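Local coordinates for protein Alpha/beta hydrolase (Enterobacter asburiae, PDB 6KMO) that probably hydrolyses carboxylic ester bonds, acting as a bacterial esterase or lipase built on the alpha/beta hydrolase fold, at residues D277-E282 with M305-G310; S254-S259 with G287-A292; M103-G108 with N151-A156; G108-G113 with D239-S244. The protein carries 2 engineered substitutions. All coordinates share one frame; numbering follows the deposited sequence.

Contact 1 of 4, residues D277-E282 with M305-G310; sequences DVLRDE and MIHDYG
Asp277 meets the imidazole of His307 through OD2, which lies 2.7 Å from ND1 of His307. The N-H points at the oxygen at 155°, reaching it on the syn side of the carboxylate but well out of the carboxylate plane. OD2 itself sits in the ring plane of His307, while the two flat groups are turned 72° against each other. CG of Asp277 stands anti to the backbone N (chi1 -178°), which carries the carboxylate across to the neighbouring segment. The second oxygen is held from within: OD1 of Asp277 accepts from the backbone N of Leu279 at 2.9 Å, coming from above the carboxylate plane. Both oxygens therefore have a donor, and rotation of the carboxylate is limited. The same residue opens a type I turn, closed by Arg280 N to Asp277 O at 3.0 Å. The arrangement is consistent with the acid-histidine arm of an alpha/beta-hydrolase catalytic triad, since the His307 ring also touches Ser180 of the apparent nucleophile elbow. Trp208 meets the same ring edge-to-face. Leu279 follows, its CD1 methyl reaching CE1 of His307 at 3.3 Å and approaching the ring obliquely, so that the imidazole has an apolar neighbour beside its polar one. Arg280 begins the helix and grips Asp281 side-on, NE of Arg280 and NH2 of Arg280 both reaching OD1 of Asp281, NE at 2.9 Å. OD1 of Asp281 also accepts a hydrogen bond from ND2 of Asn24 of the second subunit. At Glu282, OE2 accepts from the backbone N atoms of Thr211 and Asp212.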
loop_
_atom_site.group_PDB
_atom_site.type_symbol
_atom_site.label_atom_id
_atom_site.label_comp_id
_atom_site.label_asym_id
_atom_site.label_seq_id
_atom_site.Cartn_x
_atom_site.Cartn_y
_atom_site.Cartn_z
ATOM N N ASP A 277 -14.912 -4.868 -1.234
ATOM C CA ASP A 277 -15.692 -3.629 -1.253
ATOM C C ASP A 277 -16.371 -3.544 -2.610
ATOM O O ASP A 277 -15.721 -3.701 -3.645
ATOM C CB ASP A 277 -14.728 -2.450 -1.036
ATOM C CG ASP A 277 -15.397 -1.076 -0.973
ATOM O OD1 ASP A 277 -16.601 -0.931 -1.256
ATOM O OD2 ASP A 277 -14.674 -0.106 -0.603
ATOM N N VAL A 278 -17.684 -3.290 -2.614
ATOM C CA VAL A 278 -18.394 -3.078 -3.870
ATOM C C VAL A 278 -17.714 -2.012 -4.729
ATOM O O VAL A 278 -17.729 -2.109 -5.955
ATOM C CB VAL A 278 -19.884 -2.737 -3.655
ATOM C CG1 VAL A 278 -20.631 -3.927 -3.054
ATOM C CG2 VAL A 278 -20.066 -1.489 -2.804
ATOM N N LEU A 279 -17.124 -0.990 -4.110
ATOM C CA LEU A 279 -16.498 0.129 -4.801
ATOM C C LEU A 279 -15.088 -0.173 -5.288
ATOM O O LEU A 279 -14.479 0.667 -5.949
ATOM C CB LEU A 279 -16.439 1.340 -3.868
ATOM C CG LEU A 279 -17.767 1.813 -3.284
ATOM C CD1 LEU A 279 -17.483 2.957 -2.335
ATOM C CD2 LEU A 279 -18.757 2.183 -4.362
ATOM N N ARG A 280 -14.538 -1.347 -4.984
ATOM C CA ARG A 280 -13.141 -1.611 -5.310
ATOM C C ARG A 280 -12.850 -1.389 -6.788
ATOM O O ARG A 280 -11.907 -0.682 -7.154
ATOM C CB ARG A 280 -12.814 -3.054 -4.943
ATOM C CG ARG A 280 -11.391 -3.455 -5.209
ATOM C CD ARG A 280 -11.278 -4.963 -5.159
ATOM N NE ARG A 280 -11.905 -5.585 -6.310
ATOM C CZ ARG A 280 -12.207 -6.880 -6.394
ATOM N NH1 ARG A 280 -12.005 -7.694 -5.376
ATOM N NH2 ARG A 280 -12.710 -7.353 -7.521
ATOM N N ASP A 281 -13.651 -1.994 -7.656
ATOM C CA ASP A 281 -13.306 -1.998 -9.071
ATOM C C ASP A 281 -13.369 -0.597 -9.672
ATOM O O ASP A 281 -12.495 -0.226 -10.467
ATOM C CB ASP A 281 -14.199 -2.965 -9.830
ATOM C CG ASP A 281 -13.822 -4.411 -9.616
ATOM O OD1 ASP A 281 -12.782 -4.710 -8.980
ATOM O OD2 ASP A 281 -14.583 -5.253 -10.141
ATOM N N GLU A 282 -14.366 0.213 -9.288
ATOM C CA GLU A 282 -14.449 1.560 -9.846
ATOM C C GLU A 282 -13.311 2.440 -9.347
ATOM O O GLU A 282 -12.885 3.368 -10.049
ATOM C CB GLU A 282 -15.813 2.182 -9.554
ATOM C CG GLU A 282 -16.051 2.640 -8.121
ATOM C CD GLU A 282 -17.514 2.832 -7.839
ATOM O OE1 GLU A 282 -18.260 1.844 -8.009
ATOM O OE2 GLU A 282 -17.920 3.956 -7.444
ATOM N N MET A 305 -9.717 -6.545 3.469
ATOM C CA MET A 305 -10.403 -5.403 4.055
ATOM C C MET A 305 -11.782 -5.209 3.436
ATOM O O MET A 305 -12.021 -5.513 2.261
ATOM C CB MET A 305 -9.595 -4.107 3.851
ATOM C CG MET A 305 -8.283 -4.015 4.604
ATOM S SD MET A 305 -8.434 -4.155 6.464
ATOM C CE MET A 305 -7.936 -5.928 6.690
ATOM N N ILE A 306 -12.679 -4.663 4.246
ATOM C CA ILE A 306 -13.958 -4.174 3.785
ATOM C C ILE A 306 -13.896 -2.672 3.534
ATOM O O ILE A 306 -12.971 -1.979 3.959
ATOM C CB ILE A 306 -15.089 -4.485 4.801
ATOM C CG1 ILE A 306 -14.742 -3.938 6.181
ATOM C CG2 ILE A 306 -15.386 -5.971 4.829
ATOM C CD1 ILE A 306 -15.896 -3.948 7.142
ATOM N N HIS A 307 -14.918 -2.160 2.859
ATOM C CA HIS A 307 -15.126 -0.727 2.739
ATOM C C HIS A 307 -14.979 -0.040 4.093
ATOM O O HIS A 307 -15.458 -0.524 5.116
ATOM C CB HIS A 307 -16.532 -0.473 2.184
ATOM C CG HIS A 307 -16.799 0.964 1.905
ATOM N ND1 HIS A 307 -16.212 1.634 0.861
ATOM C CD2 HIS A 307 -17.528 1.880 2.590
ATOM C CE1 HIS A 307 -16.599 2.905 0.894
ATOM N NE2 HIS A 307 -17.400 3.073 1.929
ATOM N N ASP A 308 -14.337 1.131 4.096
ATOM C CA ASP A 308 -14.216 1.951 5.304
ATOM C C ASP A 308 -13.374 1.271 6.382
ATOM O O ASP A 308 -13.474 1.607 7.565
ATOM C CB ASP A 308 -15.581 2.385 5.859
ATOM C CG ASP A 308 -16.006 3.758 5.383
ATOM O OD1 ASP A 308 -15.156 4.624 5.043
ATOM O OD2 ASP A 308 -17.240 3.997 5.407
ATOM N N TYR A 309 -12.450 0.396 5.980
ATOM C CA TYR A 309 -11.576 -0.250 6.951
ATOM C C TYR A 309 -10.856 0.782 7.803
ATOM O O TYR A 309 -10.725 0.614 9.020
ATOM C CB TYR A 309 -10.580 -1.206 6.279
ATOM C CG TYR A 309 -9.657 -0.617 5.219
ATOM C CD1 TYR A 309 -10.032 -0.620 3.893
ATOM C CD2 TYR A 309 -8.415 -0.105 5.543
ATOM C CE1 TYR A 309 -9.203 -0.098 2.906
ATOM C CE2 TYR A 309 -7.565 0.432 4.559
ATOM C CZ TYR A 309 -7.977 0.416 3.238
ATOM O OH TYR A 309 -7.207 0.950 2.219
ATOM N N GLY A 310 -10.399 1.881 7.193
ATOM C CA GLY A 310 -9.667 2.883 7.950
ATOM C C GLY A 310 -10.525 3.863 8.721
ATOM O O GLY A 310 -9.989 4.649 9.508
#

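Contact 2 of 4, residues S254-S259 with G287-A292; sequences SPLRAS and GRKLDA
Lys289 spends its ammonium group on two backbone carbonyls, NZ lying 2.9 Å from O of Leu256 and 2.7 Å from O of Ala258. Neither bond is quite straight at the acceptor: the C=O...N angles are 154° and 148°, with the nitrogen tilted from both carbonyl planes. A bend at chi3 (73°) in the otherwise extended lysine chain brings the ammonium to the two oxygens. Along the way, CD of Lys289 passes CD1 of Leu256 at 3.9 Å, the two side chains crossing at about a right angle. The gripped carbonyls belong to the middle of the short 3-10 segment 255-257 and to the residue just after it, so one ammonium group ties down the chain as it leaves that segment.

The next shell fixes both partners. Leu256 packs on Ala285 and Phe286 of the lysine's own helix, and its backbone is bonded to Thr211. Arg257 turns the other way into a salt bridge with Asp212, whereas Leu263 touches both Ala258 and Lys289. The second subunit touches both segments: its Ser15 bonds to O of Arg257 and its Glu275 forms a salt bridge with Arg288.

Helix 280-292 connects the neighbouring parallel strands 269-274 and 297-302, so the lysine fastens a loop to the helix of a beta-alpha-beta crossover in the alpha/beta hydrolase fold.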
loop_
_atom_site.group_PDB
_atom_site.type_symbol
_atom_site.label_atom_id
_atom_site.label_comp_id
_atom_site.label_asym_id
_atom_site.label_seq_id
_atom_site.Cartn_x
_atom_site.Cartn_y
_atom_site.Cartn_z
ATOM N N SER A 254 -19.619 11.557 -11.190
ATOM C CA SER A 254 -19.089 10.268 -11.628
ATOM C C SER A 254 -17.782 10.496 -12.373
ATOM O O SER A 254 -17.747 10.443 -13.611
ATOM C CB SER A 254 -20.075 9.526 -12.529
ATOM O OG SER A 254 -21.234 9.168 -11.823
ATOM N N PRO A 255 -16.692 10.790 -11.647
ATOM C CA PRO A 255 -15.420 11.097 -12.331
ATOM C C PRO A 255 -14.888 9.951 -13.172
ATOM O O PRO A 255 -14.093 10.184 -14.092
ATOM C CB PRO A 255 -14.474 11.465 -11.181
ATOM C CG PRO A 255 -15.098 10.791 -9.967
ATOM C CD PRO A 255 -16.579 10.901 -10.180
ATOM N N LEU A 256 -15.309 8.712 -12.902
ATOM C CA LEU A 256 -14.913 7.616 -13.775
ATOM C C LEU A 256 -15.348 7.826 -15.216
ATOM O O LEU A 256 -14.729 7.258 -16.122
ATOM C CB LEU A 256 -15.484 6.299 -13.257
ATOM C CG LEU A 256 -14.987 5.033 -13.965
ATOM C CD1 LEU A 256 -13.505 4.837 -13.713
ATOM C CD2 LEU A 256 -15.777 3.824 -13.487
ATOM N N ARG A 257 -16.380 8.627 -15.451
ATOM C CA ARG A 257 -16.888 8.862 -16.800
ATOM C C ARG A 257 -16.112 9.942 -17.542
ATOM O O ARG A 257 -16.393 10.188 -18.724
ATOM C CB ARG A 257 -18.374 9.218 -16.735
ATOM C CG ARG A 257 -19.227 8.142 -16.101
ATOM C CD ARG A 257 -20.701 8.452 -16.194
ATOM N NE ARG A 257 -21.479 7.627 -15.290
ATOM C CZ ARG A 257 -22.801 7.570 -15.263
ATOM N NH1 ARG A 257 -23.522 8.240 -16.154
ATOM N NH2 ARG A 257 -23.402 6.841 -14.327
ATOM N N ALA A 258 -15.121 10.556 -16.918
ATOM C CA ALA A 258 -14.334 11.577 -17.576
ATOM C C ALA A 258 -13.457 10.964 -18.648
ATOM O O ALA A 258 -12.944 9.855 -18.504
ATOM C CB ALA A 258 -13.451 12.289 -16.557
ATOM N N SER A 259 -13.267 11.712 -19.730
ATOM C CA SER A 259 -12.355 11.278 -20.767
ATOM C C SER A 259 -10.915 11.538 -20.353
ATOM O O SER A 259 -10.626 12.248 -19.388
ATOM C CB SER A 259 -12.626 12.064 -22.051
ATOM O OG SER A 259 -12.284 13.415 -21.824
ATOM N N GLY A 287 -8.078 4.896 -11.202
ATOM C CA GLY A 287 -6.634 5.027 -11.220
ATOM C C GLY A 287 -6.015 4.733 -12.573
ATOM O O GLY A 287 -5.086 5.419 -12.997
ATOM N N ARG A 288 -6.514 3.708 -13.271
ATOM C CA ARG A 288 -5.981 3.401 -14.593
ATOM C C ARG A 288 -6.266 4.522 -15.573
ATOM O O ARG A 288 -5.418 4.851 -16.412
ATOM C CB ARG A 288 -6.538 2.074 -15.116
ATOM C CG ARG A 288 -6.355 0.880 -14.176
ATOM C CD ARG A 288 -6.633 -0.421 -14.891
ATOM N NE ARG A 288 -6.959 -1.497 -13.969
ATOM C CZ ARG A 288 -6.098 -2.313 -13.390
ATOM N NH1 ARG A 288 -4.784 -2.223 -13.632
ATOM N NH2 ARG A 288 -6.588 -3.230 -12.560
ATOM N N LYS A 289 -7.451 5.127 -15.481
ATOM C CA LYS A 289 -7.775 6.253 -16.353
ATOM C C LYS A 289 -6.864 7.441 -16.081
ATOM O O LYS A 289 -6.430 8.137 -17.018
ATOM C CB LYS A 289 -9.248 6.630 -16.207
ATOM C CG LYS A 289 -10.179 5.585 -16.803
ATOM C CD LYS A 289 -11.633 6.038 -16.866
ATOM C CE LYS A 289 -11.829 7.089 -17.967
ATOM N NZ LYS A 289 -13.239 7.181 -18.555
ATOM N N LEU A 290 -6.578 7.717 -14.809
ATOM C CA LEU A 290 -5.673 8.811 -14.475
ATOM C C LEU A 290 -4.309 8.559 -15.093
ATOM O O LEU A 290 -3.715 9.447 -15.709
ATOM C CB LEU A 290 -5.570 8.960 -12.956
ATOM C CG LEU A 290 -6.779 9.532 -12.221
ATOM C CD1 LEU A 290 -6.482 9.543 -10.735
ATOM C CD2 LEU A 290 -7.099 10.932 -12.682
ATOM N N ASP A 291 -3.804 7.334 -14.961
ATOM C CA ASP A 291 -2.475 7.052 -15.498
ATOM C C ASP A 291 -2.452 7.200 -17.013
ATOM O O ASP A 291 -1.472 7.702 -17.577
ATOM C CB ASP A 291 -2.046 5.650 -15.090
ATOM C CG ASP A 291 -0.676 5.291 -15.592
ATOM O OD1 ASP A 291 0.329 5.744 -15.014
ATOM O OD2 ASP A 291 -0.605 4.524 -16.589
ATOM N N ALA A 292 -3.538 6.812 -17.683
ATOM C CA ALA A 292 -3.598 6.956 -19.136
ATOM C C ALA A 292 -3.609 8.417 -19.543
ATOM O O ALA A 292 -3.226 8.742 -20.677
ATOM C CB ALA A 292 -4.824 6.245 -19.676
#

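Contact 3 of 4, residues M103-G108 with N151-A156; sequences MFFHGG and NQAYEA
Phe105 lays one corner of its ring against the methyl of Ala153, with CE1 of Phe105 3.6 Å from CB of Ala153 and CZ of Phe105 4.0 Å from that same carbon. The methyl approaches obliquely. CG of Phe105 stands anti to its carbonyl carbon (chi1 -54°), which sends the ring from the strand toward the helix; Met185, Val186 and Val136 also touch the phenyl group. Two residues back along the strand, Met103 follows a different route to the same helix. Its chain folds at chi2 (-56°) and again at chi3 (-59°), curling the terminal methyl onto Ala156: CE of Met103 lies 4.0 Å from CB of Ala156 and 3.7 Å from O of Ala156. The small alanines, three positions apart and so nearly one helical turn, let the helix come close to the sheet, with Phe105 and Ala153 only 7.6 Å apart between their CA atoms. Phe104, between the two contact residues, packs instead on helix 115-129, on the other side of the sheet.

Beyond the strand the chain turns into a glycine-rich loop. Here ND1 of His106 donates to O of Gly107 at 2.7 Å, with the oxygen in the imidazole plane, fixing the ring's rotation; Tyr138 stacks on that ring. The sequence His106-Gly107-Gly108-Gly109 matches the HGGG oxyanion-hole motif of hormone-sensitive-lipase-like esterases. The helix half belongs to the crossover from strand 132-136 to strand 174-179, whose helix 148-163 passes over the intervening strand 99-105, as expected of the parallel core of an alpha/beta hydrolase.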
loop_
_atom_site.group_PDB
_atom_site.type_symbol
_atom_site.label_atom_id
_atom_site.label_comp_id
_atom_site.label_asym_id
_atom_site.label_seq_id
_atom_site.Cartn_x
_atom_site.Cartn_y
_atom_site.Cartn_z
ATOM N N MET A 103 -7.105 19.344 2.875
ATOM C CA MET A 103 -8.543 19.342 3.100
ATOM C C MET A 103 -8.965 17.908 3.381
ATOM O O MET A 103 -8.383 16.957 2.842
ATOM C CB MET A 103 -9.278 19.871 1.870
ATOM C CG MET A 103 -8.735 21.200 1.334
ATOM S SD MET A 103 -8.672 22.642 2.530
ATOM C CE MET A 103 -10.452 22.735 2.936
ATOM N N PHE A 104 -9.965 17.751 4.247
ATOM C CA PHE A 104 -10.490 16.435 4.575
ATOM C C PHE A 104 -11.987 16.395 4.315
ATOM O O PHE A 104 -12.752 17.133 4.951
ATOM C CB PHE A 104 -10.189 15.969 6.001
ATOM C CG PHE A 104 -10.607 14.541 6.204
ATOM C CD1 PHE A 104 -9.764 13.503 5.860
ATOM C CD2 PHE A 104 -11.899 14.243 6.604
ATOM C CE1 PHE A 104 -10.180 12.191 5.956
ATOM C CE2 PHE A 104 -12.327 12.949 6.691
ATOM C CZ PHE A 104 -11.466 11.910 6.371
ATOM N N PHE A 105 -12.396 15.519 3.388
ATOM C CA PHE A 105 -13.776 15.338 2.965
ATOM C C PHE A 105 -14.248 13.994 3.503
ATOM O O PHE A 105 -13.758 12.942 3.087
ATOM C CB PHE A 105 -13.854 15.419 1.439
ATOM C CG PHE A 105 -13.246 16.674 0.869
ATOM C CD1 PHE A 105 -13.497 17.914 1.438
ATOM C CD2 PHE A 105 -12.440 16.615 -0.241
ATOM C CE1 PHE A 105 -12.933 19.066 0.913
ATOM C CE2 PHE A 105 -11.881 17.765 -0.771
ATOM C CZ PHE A 105 -12.128 19.002 -0.176
ATOM N N HIS A 106 -15.198 14.028 4.429
ATOM C CA HIS A 106 -15.660 12.818 5.082
ATOM C C HIS A 106 -16.577 12.004 4.174
ATOM O O HIS A 106 -17.191 12.511 3.237
ATOM C CB HIS A 106 -16.338 13.140 6.411
ATOM C CG HIS A 106 -17.721 13.711 6.306
ATOM N ND1 HIS A 106 -18.828 12.915 6.111
ATOM C CD2 HIS A 106 -18.188 14.973 6.453
ATOM C CE1 HIS A 106 -19.913 13.664 6.118
ATOM N NE2 HIS A 106 -19.554 14.917 6.318
ATOM N N GLY A 107 -16.674 10.714 4.490
ATOM C CA GLY A 107 -17.587 9.809 3.833
ATOM C C GLY A 107 -18.867 9.598 4.616
ATOM O O GLY A 107 -19.151 10.259 5.612
ATOM N N GLY A 108 -19.651 8.633 4.142
ATOM C CA GLY A 108 -20.980 8.410 4.669
ATOM C C GLY A 108 -22.102 8.449 3.657
ATOM O O GLY A 108 -23.274 8.591 4.043
ATOM N N ASN A 151 -19.550 22.137 -4.019
ATOM C CA ASN A 151 -19.267 23.559 -4.112
ATOM C C ASN A 151 -18.696 24.078 -2.800
ATOM O O ASN A 151 -17.711 24.829 -2.797
ATOM C CB ASN A 151 -20.520 24.334 -4.466
ATOM C CG ASN A 151 -20.265 25.812 -4.445
ATOM O OD1 ASN A 151 -19.510 26.298 -5.262
ATOM N ND2 ASN A 151 -20.805 26.501 -3.486
ATOM N N GLN A 152 -19.312 23.694 -1.675
ATOM C CA GLN A 152 -18.775 24.065 -0.371
ATOM C C GLN A 152 -17.346 23.586 -0.218
ATOM O O GLN A 152 -16.485 24.331 0.261
ATOM C CB GLN A 152 -19.637 23.488 0.752
ATOM C CG GLN A 152 -21.007 24.120 0.856
ATOM C CD GLN A 152 -21.950 23.337 1.723
ATOM O OE1 GLN A 152 -21.878 22.120 1.808
ATOM N NE2 GLN A 152 -22.876 24.034 2.349
ATOM N N ALA A 153 -17.076 22.348 -0.627
ATOM C CA ALA A 153 -15.731 21.799 -0.515
ATOM C C ALA A 153 -14.735 22.608 -1.338
ATOM O O ALA A 153 -13.626 22.901 -0.865
ATOM C CB ALA A 153 -15.752 20.350 -0.989
ATOM N N TYR A 154 -15.111 22.971 -2.566
ATOM C CA TYR A 154 -14.217 23.764 -3.408
ATOM C C TYR A 154 -13.983 25.155 -2.815
ATOM O O TYR A 154 -12.845 25.635 -2.760
ATOM C CB TYR A 154 -14.728 23.860 -4.856
ATOM C CG TYR A 154 -13.858 24.778 -5.674
ATOM C CD1 TYR A 154 -12.626 24.373 -6.126
ATOM C CD2 TYR A 154 -14.234 26.085 -5.904
ATOM C CE1 TYR A 154 -11.791 25.215 -6.835
ATOM C CE2 TYR A 154 -13.410 26.941 -6.601
ATOM C CZ TYR A 154 -12.200 26.498 -7.067
ATOM O OH TYR A 154 -11.396 27.368 -7.767
ATOM N N GLU A 155 -15.054 25.819 -2.377
ATOM C CA GLU A 155 -14.899 27.147 -1.798
ATOM C C GLU A 155 -14.016 27.110 -0.558
ATOM O O GLU A 155 -13.186 28.004 -0.347
ATOM C CB GLU A 155 -16.273 27.743 -1.489
ATOM C CG GLU A 155 -17.092 28.131 -2.723
ATOM C CD GLU A 155 -16.545 29.337 -3.466
ATOM O OE1 GLU A 155 -15.740 30.096 -2.900
ATOM O OE2 GLU A 155 -16.943 29.535 -4.635
ATOM N N ALA A 156 -14.166 26.090 0.278
ATOM C CA ALA A 156 -13.311 25.978 1.466
ATOM C C ALA A 156 -11.851 25.729 1.086
ATOM O O ALA A 156 -10.931 26.247 1.733
ATOM C CB ALA A 156 -13.827 24.864 2.373
#

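Contact 4 of 4, residues G108-G113 with D239-S244; sequences GGWVLG and DNYTTS
The glycine-rich loop that probably supplies the oxyanion hole continues into Trp110, which stacks on Tyr241 at the end of helix 231-241. The helix lies in the excursion between core strands 203-207 and 269-274, probably part of the cap that such esterases place over the active site. The stack is face-to-face and close to parallel: the five-membered ring of Trp110 and the phenol ring of Tyr241 have centroids 3.5 Å apart and planes at 3°. The phenol ring is centred over CE2 of Trp110, near the fusion of the two indole rings, and overlaps parts of both: CE2 of Tyr241 lies 3.4 Å from CZ2 of Trp110, and CE1 of Tyr241 3.4 Å from CD1 of Trp110. Tyr241 swings its CG anti to the backbone N (chi1 -170°), turning the ring toward the loop. Trp110 is carried on an unusual backbone, with phi at 71°, in a tight turn where N of Leu112 donates to O of Gly108 at 2.8 Å. Around the stack, Trp238 meets the indole edge-to-face, and Val181 and Asn184 also touch it.

Past the helix, Thr242 makes an ST turn through a bond from N of Ser244. Beside the aromatic pair, Asn240 has its amide nitrogen bonded to O of Trp236, leaving its aliphatic part to the valine: CB of Asn240 packs against CG2 of Val111 at 3.6 Å.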
loop_
_atom_site.group_PDB
_atom_site.type_symbol
_atom_site.label_atom_id
_atom_site.label_comp_id
_atom_site.label_asym_id
_atom_site.label_seq_id
_atom_site.Cartn_x
_atom_site.Cartn_y
_atom_site.Cartn_z
ATOM N N GLY A 108 -19.651 8.633 4.142
ATOM C CA GLY A 108 -20.980 8.410 4.669
ATOM C C GLY A 108 -22.102 8.449 3.657
ATOM O O GLY A 108 -23.274 8.591 4.043
ATOM N N GLY A 109 -21.793 8.319 2.365
ATOM C CA GLY A 109 -22.860 8.251 1.386
ATOM C C GLY A 109 -23.655 9.520 1.240
ATOM O O GLY A 109 -24.822 9.462 0.793
ATOM N N TRP A 110 -23.071 10.666 1.605
ATOM C CA TRP A 110 -23.670 11.998 1.612
ATOM C C TRP A 110 -24.709 12.162 2.718
ATOM O O TRP A 110 -24.858 13.252 3.273
ATOM C CB TRP A 110 -24.223 12.393 0.243
ATOM C CG TRP A 110 -23.167 12.411 -0.831
ATOM C CD1 TRP A 110 -22.159 13.319 -0.986
ATOM C CD2 TRP A 110 -23.013 11.468 -1.902
ATOM N NE1 TRP A 110 -21.386 13.006 -2.069
ATOM C CE2 TRP A 110 -21.895 11.879 -2.659
ATOM C CE3 TRP A 110 -23.708 10.316 -2.292
ATOM C CZ2 TRP A 110 -21.468 11.195 -3.784
ATOM C CZ3 TRP A 110 -23.289 9.644 -3.410
ATOM C CH2 TRP A 110 -22.184 10.080 -4.153
ATOM N N VAL A 111 -25.400 11.083 3.070
ATOM C CA VAL A 111 -26.407 11.109 4.132
ATOM C C VAL A 111 -25.761 11.078 5.513
ATOM O O VAL A 111 -26.194 11.810 6.421
ATOM C CB VAL A 111 -27.383 9.935 3.934
ATOM C CG1 VAL A 111 -28.445 9.942 5.024
ATOM C CG2 VAL A 111 -28.025 9.973 2.572
ATOM N N LEU A 112 -24.744 10.248 5.702
ATOM C CA LEU A 112 -24.140 10.000 7.007
ATOM C C LEU A 112 -22.835 10.765 7.165
ATOM O O LEU A 112 -22.291 11.336 6.222
ATOM C CB LEU A 112 -23.838 8.506 7.193
ATOM C CG LEU A 112 -24.805 7.474 6.633
ATOM C CD1 LEU A 112 -24.237 6.075 6.887
ATOM C CD2 LEU A 112 -26.177 7.631 7.253
ATOM N N GLY A 113 -22.318 10.739 8.377
ATOM C CA GLY A 113 -20.995 11.246 8.645
ATOM C C GLY A 113 -20.983 12.695 9.089
ATOM O O GLY A 113 -21.938 13.447 8.919
ATOM N N ASP A 239 -29.345 7.927 -4.483
ATOM C CA ASP A 239 -30.688 8.458 -4.687
ATOM C C ASP A 239 -30.944 9.680 -3.812
ATOM O O ASP A 239 -31.641 10.606 -4.229
ATOM C CB ASP A 239 -31.742 7.389 -4.401
ATOM C CG ASP A 239 -31.843 6.328 -5.490
ATOM O OD1 ASP A 239 -31.279 6.490 -6.593
ATOM O OD2 ASP A 239 -32.516 5.307 -5.237
ATOM N N ASN A 240 -30.413 9.690 -2.588
ATOM C CA ASN A 240 -30.555 10.860 -1.730
ATOM C C ASN A 240 -29.712 12.027 -2.221
ATOM O O ASN A 240 -30.079 13.187 -2.000
ATOM C CB ASN A 240 -30.171 10.492 -0.293
ATOM C CG ASN A 240 -31.302 9.827 0.464
ATOM O OD1 ASN A 240 -32.207 10.499 0.964
ATOM N ND2 ASN A 240 -31.274 8.502 0.537
ATOM N N TYR A 241 -28.593 11.744 -2.885
ATOM C CA TYR A 241 -27.687 12.778 -3.385
ATOM C C TYR A 241 -28.245 13.449 -4.638
ATOM O O TYR A 241 -28.335 14.676 -4.705
ATOM C CB TYR A 241 -26.356 12.121 -3.705
ATOM C CG TYR A 241 -25.213 13.044 -4.017
ATOM C CD1 TYR A 241 -24.894 14.121 -3.195
ATOM C CD2 TYR A 241 -24.403 12.804 -5.126
ATOM C CE1 TYR A 241 -23.798 14.920 -3.466
ATOM C CE2 TYR A 241 -23.289 13.602 -5.399
ATOM C CZ TYR A 241 -22.993 14.650 -4.558
ATOM O OH TYR A 241 -21.896 15.445 -4.781
ATOM N N THR A 242 -28.582 12.666 -5.656
ATOM C CA THR A 242 -29.251 13.182 -6.840
ATOM C C THR A 242 -29.781 12.026 -7.669
ATOM O O THR A 242 -29.043 11.085 -7.973
ATOM C CB THR A 242 -28.335 14.031 -7.715
ATOM O OG1 THR A 242 -29.062 14.326 -8.924
ATOM C CG2 THR A 242 -27.040 13.344 -8.084
ATOM N N THR A 243 -31.051 12.108 -8.060
ATOM C CA THR A 243 -31.637 11.117 -8.953
ATOM C C THR A 243 -31.578 11.550 -10.408
ATOM O O THR A 243 -32.136 10.861 -11.268
ATOM C CB THR A 243 -33.093 10.860 -8.577
ATOM O OG1 THR A 243 -33.796 12.103 -8.549
ATOM C CG2 THR A 243 -33.197 10.174 -7.222
ATOM N N SER A 244 -30.924 12.660 -10.710
ATOM C CA SER A 244 -30.844 13.149 -12.077
ATOM C C SER A 244 -29.841 12.342 -12.890
ATOM O O SER A 244 -28.669 12.226 -12.517
ATOM C CB SER A 244 -30.417 14.613 -12.059
ATOM O OG SER A 244 -30.009 15.044 -13.346
#

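How the contacts relate
The first segments of contacts 3 and 4 follow one another along the chain and share Gly108; the contact centres lie 14 Å apart, and CE1 of His106 comes within 3.3 Å of O of Leu112. Contacts 1 and 2 both use helix 280-292, one at its start and the other at its end, and touch where O of Glu282 lies 4.0 Å from CD1 of Leu256. Contacts 1, 3 and 4 gather round the probable active site. His307 of contact 1 and Phe105 of contact 3 both touch the apparent nucleophile elbow around Ser180, while Trp110 of contact 4 lies nearby without touching it. Contact 2 sits farther out, its centre about 17 Å from the chain centre.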